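PDB 1XEA: oxidoreductase, Gfo/Idh/MocA family from Vibrio cholerae, which probably binds a nicotinamide dinucleotide through its Rossmann-fold domain and carries out an oxidation or reduction on a substrate not yet identified. Local coordinates for residues N130-E135 / Y235-F240. Residues are numbered along the deposited sequence; the frame is centred on the assembly and turned at random.
Sequences NQHLSE and YLFDSF
Segment 130-135 is the bend where helix 127-132 gives way to helix 134-138, and it lies against one side of strand 233-237, with the CA atoms of His132 and Tyr235 8.9 Å apart. The strand belongs to the large, mostly antiparallel sheet that follows the Rossmann domain in this family, and it is hydrogen-bonded through its backbone to strands 223-230 and 242-247. As a worked example of how a turn between two helices packs on a sheet, the contact rests on strand alternation: the side chains of Tyr235 and Phe237, two residues apart, both leave the backbone toward the bend. Leu133, the N-cap residue of helix 134-138, forks between the two rings. Its CG stands anti to the carbonyl carbon (chi1 -44°), which brings the branched end to the sheet. Leu133 CD2 sits over one face of Tyr235 in a CH-pi contact, 3.9 Å from the ring centroid and offset toward the CD1-CE1 side. Leu133 CD1 meets Phe237 CE1 at the ring edge, at 4.0 Å. Ala228 and Tyr230 of strand 223-230 also touch Leu133, and a bound nickel ion lies about 7 Å from its side chain. His132 crosses Tyr235 at roughly a right angle, its CB 3.9 Å from CE2 of the phenol; with the ring planes inclined at 47°, the pair is neither a stack nor a T-shaped contact. One water hydrogen-bonds to both polar ends, lying in the imidazole plane 2.7 Å from His132 ND1 and 2.6 Å from Tyr235 OH.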
ATOM      1  N   ASN A 130       6.519  20.559   2.576  1.00 33.42           N
ATOM      2  CA  ASN A 130       7.166  21.756   2.052  1.00 33.90           C
ATOM      3  C   ASN A 130       8.383  21.418   1.202  1.00 35.26           C
ATOM      4  O   ASN A 130       8.816  22.224   0.378  1.00 36.06           O
ATOM      5  CB  ASN A 130       7.572  22.691   3.193  1.00 33.10           C
ATOM      6  CG  ASN A 130       6.375  23.203   3.998  1.00 35.28           C
ATOM      7  OD1 ASN A 130       5.216  23.042   3.601  1.00 36.77           O
ATOM      8  ND2 ASN A 130       6.659  23.835   5.134  1.00 33.73           N
ATOM      9  N   GLN A 131       8.935  20.225   1.404  1.00 36.92           N
ATOM     10  CA  GLN A 131      10.100  19.793   0.647  1.00 38.01           C
ATOM     11  C   GLN A 131       9.736  19.515  -0.795  1.00 37.66           C
ATOM     12  O   GLN A 131      10.516  19.786  -1.706  1.00 37.92           O
ATOM     13  CB  GLN A 131      10.691  18.532   1.255  1.00 41.25           C
ATOM     14  CG  GLN A 131      11.668  17.830   0.339  1.00 47.76           C
ATOM     15  CD  GLN A 131      12.228  16.560   0.965  1.00 54.66           C
ATOM     16  OE1 GLN A 131      12.792  15.702   0.265  1.00 56.71           O
ATOM     17  NE2 GLN A 131      12.083  16.433   2.297  1.00 55.56           N
ATOM     18  N   HIS A 132       8.543  18.973  -0.993  1.00 36.51           N
ATOM     19  CA  HIS A 132       8.070  18.638  -2.324  1.00 35.84           C
ATOM     20  C   HIS A 132       7.188  19.723  -2.942  1.00 36.99           C
ATOM     21  O   HIS A 132       7.320  20.030  -4.128  1.00 39.89           O
ATOM     22  CB  HIS A 132       7.320  17.299  -2.275  1.00 33.17           C
ATOM     23  CG  HIS A 132       8.204  16.122  -1.993  1.00 31.10           C
ATOM     24  ND1 HIS A 132       8.981  15.526  -2.963  1.00 30.65           N
ATOM     25  CD2 HIS A 132       8.457  15.450  -0.844  1.00 31.48           C
ATOM     26  CE1 HIS A 132       9.674  14.537  -2.424  1.00 30.36           C
ATOM     27  NE2 HIS A 132       9.375  14.470  -1.140  1.00 30.17           N
ATOM     28  N   LEU A 133       6.300  20.310  -2.144  1.00 37.22           N
ATOM     29  CA  LEU A 133       5.399  21.358  -2.631  1.00 37.11           C
ATOM     30  C   LEU A 133       5.848  22.742  -2.148  1.00 37.58           C
ATOM     31  O   LEU A 133       5.534  23.147  -1.029  1.00 37.60           O
ATOM     32  CB  LEU A 133       3.982  21.059  -2.147  1.00 35.97           C
ATOM     33  CG  LEU A 133       3.566  19.596  -2.287  1.00 35.70           C
ATOM     34  CD1 LEU A 133       2.240  19.380  -1.583  1.00 34.66           C
ATOM     35  CD2 LEU A 133       3.480  19.222  -3.752  1.00 34.76           C
ATOM     36  N   SER A 134       6.572  23.467  -3.001  1.00 38.21           N
ATOM     37  CA  SER A 134       7.083  24.795  -2.646  1.00 37.30           C
ATOM     38  C   SER A 134       5.978  25.793  -2.306  1.00 36.38           C
ATOM     39  O   SER A 134       6.160  26.674  -1.464  1.00 35.80           O
ATOM     40  CB  SER A 134       7.967  25.349  -3.773  1.00 39.12           C
ATOM     41  OG  SER A 134       7.313  25.338  -5.034  1.00 41.68           O
ATOM     42  N   GLU A 135       4.838  25.648  -2.973  1.00 35.95           N
ATOM     43  CA  GLU A 135       3.704  26.510  -2.723  1.00 35.20           C
ATOM     44  C   GLU A 135       3.353  26.494  -1.227  1.00 34.99           C
ATOM     45  O   GLU A 135       2.905  27.497  -0.685  1.00 36.71           O
ATOM     46  CB  GLU A 135       2.495  26.060  -3.543  1.00 36.34           C
ATOM     47  CG  GLU A 135       2.522  26.416  -5.040  1.00 39.39           C
ATOM     48  CD  GLU A 135       3.556  25.640  -5.863  1.00 41.28           C
ATOM     49  OE1 GLU A 135       3.909  24.495  -5.496  1.00 41.43           O
ATOM     50  OE2 GLU A 135       3.999  26.183  -6.901  1.00 43.54           O
ATOM     51  N   TYR A 235       0.363  14.579  -6.072  1.00 26.80           N
ATOM     52  CA  TYR A 235       0.918  13.992  -4.843  1.00 26.54           C
ATOM     53  C   TYR A 235      -0.230  13.653  -3.908  1.00 27.62           C
ATOM     54  O   TYR A 235      -1.244  14.343  -3.884  1.00 28.16           O
ATOM     55  CB  TYR A 235       1.803  14.975  -4.080  1.00 26.23           C
ATOM     56  CG  TYR A 235       3.081  15.383  -4.751  1.00 27.06           C
ATOM     57  CD1 TYR A 235       3.087  16.355  -5.748  1.00 26.83           C
ATOM     58  CD2 TYR A 235       4.300  14.810  -4.375  1.00 28.62           C
ATOM     59  CE1 TYR A 235       4.275  16.751  -6.356  1.00 26.94           C
ATOM     60  CE2 TYR A 235       5.494  15.193  -4.975  1.00 28.79           C
ATOM     61  CZ  TYR A 235       5.474  16.164  -5.965  1.00 28.52           C
ATOM     62  OH  TYR A 235       6.647  16.539  -6.575  1.00 30.49           O
ATOM     63  N   LEU A 236      -0.057  12.610  -3.112  1.00 29.60           N
ATOM     64  CA  LEU A 236      -1.087  12.224  -2.159  1.00 30.39           C
ATOM     65  C   LEU A 236      -0.396  11.687  -0.926  1.00 31.24           C
ATOM     66  O   LEU A 236       0.145  10.585  -0.943  1.00 32.67           O
ATOM     67  CB  LEU A 236      -1.993  11.138  -2.732  1.00 30.75           C
ATOM     68  CG  LEU A 236      -3.367  10.908  -2.078  1.00 30.06           C
ATOM     69  CD1 LEU A 236      -3.848   9.531  -2.501  1.00 31.36           C
ATOM     70  CD2 LEU A 236      -3.304  10.995  -0.577  1.00 26.42           C
ATOM     71  N   PHE A 237      -0.411  12.467   0.147  1.00 31.49           N
ATOM     72  CA  PHE A 237       0.221  12.042   1.385  1.00 33.18           C
ATOM     73  C   PHE A 237      -0.814  11.466   2.344  1.00 35.63           C
ATOM     74  O   PHE A 237      -1.799  12.130   2.667  1.00 38.16           O
ATOM     75  CB  PHE A 237       0.931  13.216   2.047  1.00 31.40           C
ATOM     76  CG  PHE A 237       1.997  13.832   1.201  1.00 31.59           C
ATOM     77  CD1 PHE A 237       1.729  14.953   0.428  1.00 30.60           C
ATOM     78  CD2 PHE A 237       3.285  13.314   1.204  1.00 31.01           C
ATOM     79  CE1 PHE A 237       2.741  15.564  -0.326  1.00 28.72           C
ATOM     80  CE2 PHE A 237       4.309  13.912   0.456  1.00 28.57           C
ATOM     81  CZ  PHE A 237       4.035  15.037  -0.308  1.00 29.27           C
ATOM     82  N   ASP A 238      -0.589  10.232   2.789  1.00 35.84           N
ATOM     83  CA  ASP A 238      -1.498   9.556   3.720  1.00 35.90           C
ATOM     84  C   ASP A 238      -1.074   9.789   5.174  1.00 33.71           C
ATOM     85  O   ASP A 238      -1.705   9.291   6.109  1.00 33.82           O
ATOM     86  CB  ASP A 238      -1.534   8.050   3.420  1.00 37.63           C
ATOM     87  CG  ASP A 238      -0.152   7.470   3.224  1.00 41.39           C
ATOM     88  OD1 ASP A 238       0.534   7.853   2.251  1.00 43.63           O
ATOM     89  OD2 ASP A 238       0.271   6.638   4.044  1.00 46.99           O
ATOM     90  N   SER A 239       0.008  10.537   5.352  1.00 31.23           N
ATOM     91  CA  SER A 239       0.508  10.860   6.677  1.00 29.52           C
ATOM     92  C   SER A 239       1.560  11.959   6.524  1.00 30.95           C
ATOM     93  O   SER A 239       1.718  12.536   5.445  1.00 32.37           O
ATOM     94  CB  SER A 239       1.140   9.635   7.346  1.00 25.81           C
ATOM     95  OG  SER A 239       2.412   9.336   6.813  1.00 22.83           O
ATOM     96  N   PHE A 240       2.280  12.249   7.600  1.00 30.26           N
ATOM     97  CA  PHE A 240       3.310  13.256   7.540  1.00 29.50           C
ATOM     98  C   PHE A 240       4.655  12.643   7.163  1.00 29.95           C
ATOM     99  O   PHE A 240       5.613  13.365   6.941  1.00 30.48           O
ATOM    100  CB  PHE A 240       3.413  13.983   8.886  1.00 30.97           C
ATOM    101  CG  PHE A 240       2.173  14.740   9.261  1.00 33.61           C
ATOM    102  CD1 PHE A 240       1.488  14.435  10.433  1.00 32.25           C
ATOM    103  CD2 PHE A 240       1.652  15.721   8.409  1.00 33.78           C
ATOM    104  CE1 PHE A 240       0.300  15.095  10.749  1.00 32.45           C
ATOM    105  CE2 PHE A 240       0.459  16.390   8.716  1.00 33.44           C
ATOM    106  CZ  PHE A 240      -0.224  16.075   9.887  1.00 32.65           C
TER
HETATM  107  O   HOH W   1       8.986  16.225  -5.575  1.00 39.95           O